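Local coordinates for penicillin-binding protein 2 (Pbp2) (Helicobacter pylori, PDB 5LP5) that probably cross-links peptidoglycan as a penicillin-binding transpeptidase and works with MreC in building the cell wall that gives the bacterium its shape, at residues E403-W413 / S436-V444. Residues are numbered along the deposited sequence; the frame is centred on the assembly and turned at random.
Sequences EFVGIVPDNLW and SFLATPLQV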
loop_
_atom_site.group_PDB
_atom_site.type_symbol
_atom_site.label_atom_id
_atom_site.label_comp_id
_atom_site.label_asym_id
_atom_site.label_seq_id
_atom_site.Cartn_x
_atom_site.Cartn_y
_atom_site.Cartn_z
ATOM N N GLU A 403 -23.581 -11.065 11.087
ATOM C CA GLU A 403 -23.744 -11.244 12.531
ATOM C C GLU A 403 -24.845 -12.269 12.826
ATOM O O GLU A 403 -25.915 -12.231 12.231
ATOM C CB GLU A 403 -24.084 -9.933 13.212
ATOM C CG GLU A 403 -23.976 -10.024 14.718
ATOM C CD GLU A 403 -24.554 -8.821 15.412
ATOM O OE1 GLU A 403 -24.779 -7.797 14.736
ATOM O OE2 GLU A 403 -24.780 -8.912 16.635
ATOM N N PHE A 404 -24.571 -13.185 13.743
ATOM C CA PHE A 404 -25.544 -14.205 14.131
ATOM C C PHE A 404 -26.587 -13.662 15.092
ATOM O O PHE A 404 -26.250 -12.991 16.060
ATOM C CB PHE A 404 -24.836 -15.376 14.809
ATOM C CG PHE A 404 -24.183 -16.332 13.860
ATOM C CD1 PHE A 404 -24.061 -16.034 12.497
ATOM C CD2 PHE A 404 -23.640 -17.515 14.336
ATOM C CE1 PHE A 404 -23.450 -16.914 11.636
ATOM C CE2 PHE A 404 -23.014 -18.389 13.475
ATOM C CZ PHE A 404 -22.933 -18.093 12.124
ATOM N N VAL A 405 -27.850 -13.958 14.820
ATOM C CA VAL A 405 -28.907 -13.831 15.830
ATOM C C VAL A 405 -28.884 -15.079 16.660
ATOM O O VAL A 405 -28.459 -16.157 16.204
ATOM C CB VAL A 405 -30.340 -13.675 15.241
ATOM C CG1 VAL A 405 -30.448 -12.383 14.435
ATOM C CG2 VAL A 405 -30.766 -14.887 14.405
ATOM N N GLY A 406 -29.382 -14.951 17.872
ATOM C CA GLY A 406 -29.398 -16.095 18.751
ATOM C C GLY A 406 -30.619 -16.965 18.577
ATOM O O GLY A 406 -31.208 -17.057 17.503
ATOM N N ILE A 407 -30.955 -17.623 19.670
ATOM C CA ILE A 407 -32.213 -18.285 19.833
ATOM C C ILE A 407 -32.640 -18.008 21.250
ATOM O O ILE A 407 -31.982 -18.446 22.191
ATOM C CB ILE A 407 -32.067 -19.804 19.659
ATOM C CG1 ILE A 407 -31.797 -20.134 18.194
ATOM C CG2 ILE A 407 -33.329 -20.516 20.131
ATOM C CD1 ILE A 407 -31.309 -21.546 17.983
ATOM N N VAL A 408 -33.719 -17.260 21.400
ATOM C CA VAL A 408 -34.406 -17.174 22.683
ATOM C C VAL A 408 -35.555 -18.176 22.642
ATOM O O VAL A 408 -36.612 -17.898 22.063
ATOM C CB VAL A 408 -34.931 -15.744 22.985
ATOM C CG1 VAL A 408 -35.830 -15.742 24.221
ATOM C CG2 VAL A 408 -33.764 -14.791 23.191
ATOM N N PRO A 409 -35.349 -19.351 23.246
ATOM C CA PRO A 409 -36.327 -20.404 23.046
ATOM C C PRO A 409 -37.679 -20.045 23.651
ATOM O O PRO A 409 -37.742 -19.543 24.779
ATOM C CB PRO A 409 -35.707 -21.601 23.770
ATOM C CG PRO A 409 -34.876 -20.978 24.833
ATOM C CD PRO A 409 -34.335 -19.725 24.237
ATOM N N ASP A 410 -38.741 -20.279 22.878
ATOM C CA ASP A 410 -40.092 -20.126 23.378
ATOM C C ASP A 410 -40.985 -21.295 22.917
ATOM O O ASP A 410 -40.517 -22.299 22.354
ATOM C CB ASP A 410 -40.655 -18.718 23.031
ATOM C CG ASP A 410 -41.013 -18.544 21.555
ATOM O OD1 ASP A 410 -40.880 -19.498 20.773
ATOM O OD2 ASP A 410 -41.452 -17.444 21.162
ATOM N N ASN A 411 -42.274 -21.148 23.193
ATOM C CA ASN A 411 -43.297 -22.105 22.843
ATOM C C ASN A 411 -43.300 -22.396 21.341
ATOM O O ASN A 411 -43.109 -23.521 20.886
ATOM C CB ASN A 411 -44.633 -21.471 23.262
ATOM C CG ASN A 411 -45.815 -22.343 22.979
ATOM O OD1 ASN A 411 -45.746 -23.562 23.114
ATOM N ND2 ASN A 411 -46.929 -21.722 22.608
ATOM N N LEU A 412 -43.504 -21.338 20.577
ATOM C CA LEU A 412 -43.685 -21.443 19.130
ATOM C C LEU A 412 -42.423 -21.894 18.442
ATOM O O LEU A 412 -42.486 -22.444 17.348
ATOM C CB LEU A 412 -44.080 -20.098 18.522
ATOM C CG LEU A 412 -45.489 -19.543 18.761
ATOM C CD1 LEU A 412 -45.766 -19.169 20.224
ATOM C CD2 LEU A 412 -45.675 -18.326 17.865
ATOM N N TRP A 413 -41.277 -21.625 19.053
ATOM C CA TRP A 413 -40.009 -21.989 18.452
ATOM C C TRP A 413 -39.734 -23.489 18.565
ATOM O O TRP A 413 -39.313 -24.131 17.587
ATOM C CB TRP A 413 -38.871 -21.228 19.101
ATOM C CG TRP A 413 -37.569 -21.687 18.571
ATOM C CD1 TRP A 413 -36.980 -21.314 17.401
ATOM C CD2 TRP A 413 -36.704 -22.660 19.167
ATOM N NE1 TRP A 413 -35.800 -21.993 17.237
ATOM C CE2 TRP A 413 -35.610 -22.822 18.310
ATOM C CE3 TRP A 413 -36.760 -23.418 20.339
ATOM C CZ2 TRP A 413 -34.567 -23.692 18.597
ATOM C CZ3 TRP A 413 -35.720 -24.276 20.622
ATOM C CH2 TRP A 413 -34.644 -24.410 19.752
ATOM N N SER A 436 -32.123 -24.858 25.164
ATOM C CA SER A 436 -32.098 -24.371 23.786
ATOM C C SER A 436 -31.775 -22.856 23.643
ATOM O O SER A 436 -32.077 -22.240 22.615
ATOM C CB SER A 436 -33.417 -24.746 23.095
ATOM O OG SER A 436 -33.443 -26.140 22.793
ATOM N N PHE A 437 -31.137 -22.268 24.658
ATOM C CA PHE A 437 -30.809 -20.823 24.670
ATOM C C PHE A 437 -29.379 -20.616 24.172
ATOM O O PHE A 437 -28.451 -21.193 24.735
ATOM C CB PHE A 437 -30.955 -20.254 26.102
ATOM C CG PHE A 437 -31.123 -18.731 26.184
ATOM C CD1 PHE A 437 -30.680 -17.873 25.185
ATOM C CD2 PHE A 437 -31.724 -18.165 27.312
ATOM C CE1 PHE A 437 -30.850 -16.495 25.304
ATOM C CE2 PHE A 437 -31.892 -16.795 27.428
ATOM C CZ PHE A 437 -31.451 -15.957 26.423
ATOM N N LEU A 438 -29.228 -19.798 23.124
ATOM C CA LEU A 438 -27.909 -19.436 22.572
ATOM C C LEU A 438 -27.725 -17.934 22.284
ATOM O O LEU A 438 -28.612 -17.257 21.760
ATOM C CB LEU A 438 -27.650 -20.214 21.290
ATOM C CG LEU A 438 -27.595 -21.721 21.424
ATOM C CD1 LEU A 438 -27.479 -22.333 20.034
ATOM C CD2 LEU A 438 -26.440 -22.138 22.318
ATOM N N ALA A 439 -26.546 -17.426 22.617
ATOM C CA ALA A 439 -26.231 -16.037 22.373
ATOM C C ALA A 439 -24.806 -15.901 21.900
ATOM O O ALA A 439 -24.025 -16.842 22.005
ATOM C CB ALA A 439 -26.446 -15.225 23.630
ATOM N N THR A 440 -24.506 -14.720 21.346
ATOM C CA THR A 440 -23.157 -14.323 20.923
ATOM C C THR A 440 -22.565 -13.440 22.005
ATOM O O THR A 440 -23.296 -12.735 22.688
ATOM C CB THR A 440 -23.178 -13.530 19.586
ATOM O OG1 THR A 440 -24.061 -12.386 19.675
ATOM C CG2 THR A 440 -23.605 -14.427 18.412
ATOM N N PRO A 441 -21.236 -13.485 22.189
ATOM C CA PRO A 441 -20.580 -12.522 23.070
ATOM C C PRO A 441 -20.972 -11.079 22.813
ATOM O O PRO A 441 -21.045 -10.304 23.756
ATOM C CB PRO A 441 -19.105 -12.745 22.785
ATOM C CG PRO A 441 -19.023 -14.196 22.486
ATOM C CD PRO A 441 -20.302 -14.546 21.778
ATOM N N LEU A 442 -21.258 -10.730 21.563
ATOM C CA LEU A 442 -21.791 -9.396 21.268
ATOM C C LEU A 442 -23.136 -9.133 21.973
ATOM O O LEU A 442 -23.333 -8.077 22.576
ATOM C CB LEU A 442 -21.897 -9.166 19.761
ATOM C CG LEU A 442 -20.619 -8.639 19.074
ATOM C CD1 LEU A 442 -20.771 -8.642 17.549
ATOM C CD2 LEU A 442 -20.237 -7.240 19.515
ATOM N N GLN A 443 -24.047 -10.092 21.904
ATOM C CA GLN A 443 -25.368 -9.949 22.529
ATOM C C GLN A 443 -25.255 -9.686 24.022
ATOM O O GLN A 443 -25.926 -8.779 24.559
ATOM C CB GLN A 443 -26.252 -11.183 22.244
ATOM C CG GLN A 443 -26.835 -11.153 20.826
ATOM C CD GLN A 443 -27.601 -12.394 20.422
ATOM O OE1 GLN A 443 -27.273 -13.509 20.823
ATOM N NE2 GLN A 443 -28.631 -12.197 19.608
ATOM N N VAL A 444 -24.382 -10.456 24.680
ATOM C CA VAL A 444 -24.173 -10.337 26.137
ATOM C C VAL A 444 -23.633 -8.950 26.493
ATOM O O VAL A 444 -24.077 -8.332 27.466
ATOM C CB VAL A 444 -23.201 -11.414 26.643
ATOM C CG1 VAL A 444 -22.928 -11.248 28.128
ATOM C CG2 VAL A 444 -23.753 -12.805 26.362
HETATM O O HOH W 1 -25.137 -11.215 17.837
#
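Ile407 and Leu438 form a single antiparallel, hydrogen-bonded bridge between two otherwise irregular runs of chain. Ile407 N donates to Leu438 O, and Leu438 N returns a bond to Ile407 O at 3.2 Å with an N-H...O angle of 168°. Gly406 CA makes a CA-H...O contact with the same Leu438 O.

Apolar contacts fill the Pro409 end. Pro409 CD sits 3.9 Å from Phe437 CG, and its CB meets Ser436 CB. Val408 CG2 runs alongside Phe437 CE1 and CZ. Phe437 CG stands opposite the backbone N (chi1 -160°), which carries the ring along Ile407 O, Val408 and Pro409. Phe392 then packs edge-to-face with this ring. Trp413, on the first turn of helix 411-418, brings CZ3 and CH2 to Ser436 CB. Asp410 caps that helix through OD1, which accepts from Trp413 N at 2.8 Å.

The other end is polar. Thr440 and Gln443 make a capping box at the start of helix 441-453: Thr440 OG1 accepts from Gln443 N, and Gln443 OE1 accepts from Thr440 N at 3.1 Å. Gln443 NE2 lies near Gly406 N, but both are donors; NE2 bonds instead to Glu394 O. One water donates to Phe404 O and, at 2.6 Å, to Glu403 OE2; it also lies close to Thr440 OG1, at a distance too short to be trusted. Thr396 OG1 also holds OE2, while Gly397 N and Val398 N bind OE1.

The contact thus joins two helix starts within the transpeptidase domain. Direct backbone bonds tie its middle. The buried carboxylate of Glu403 may reach the capped helix through a water, and its several partners probably stabilise its charge.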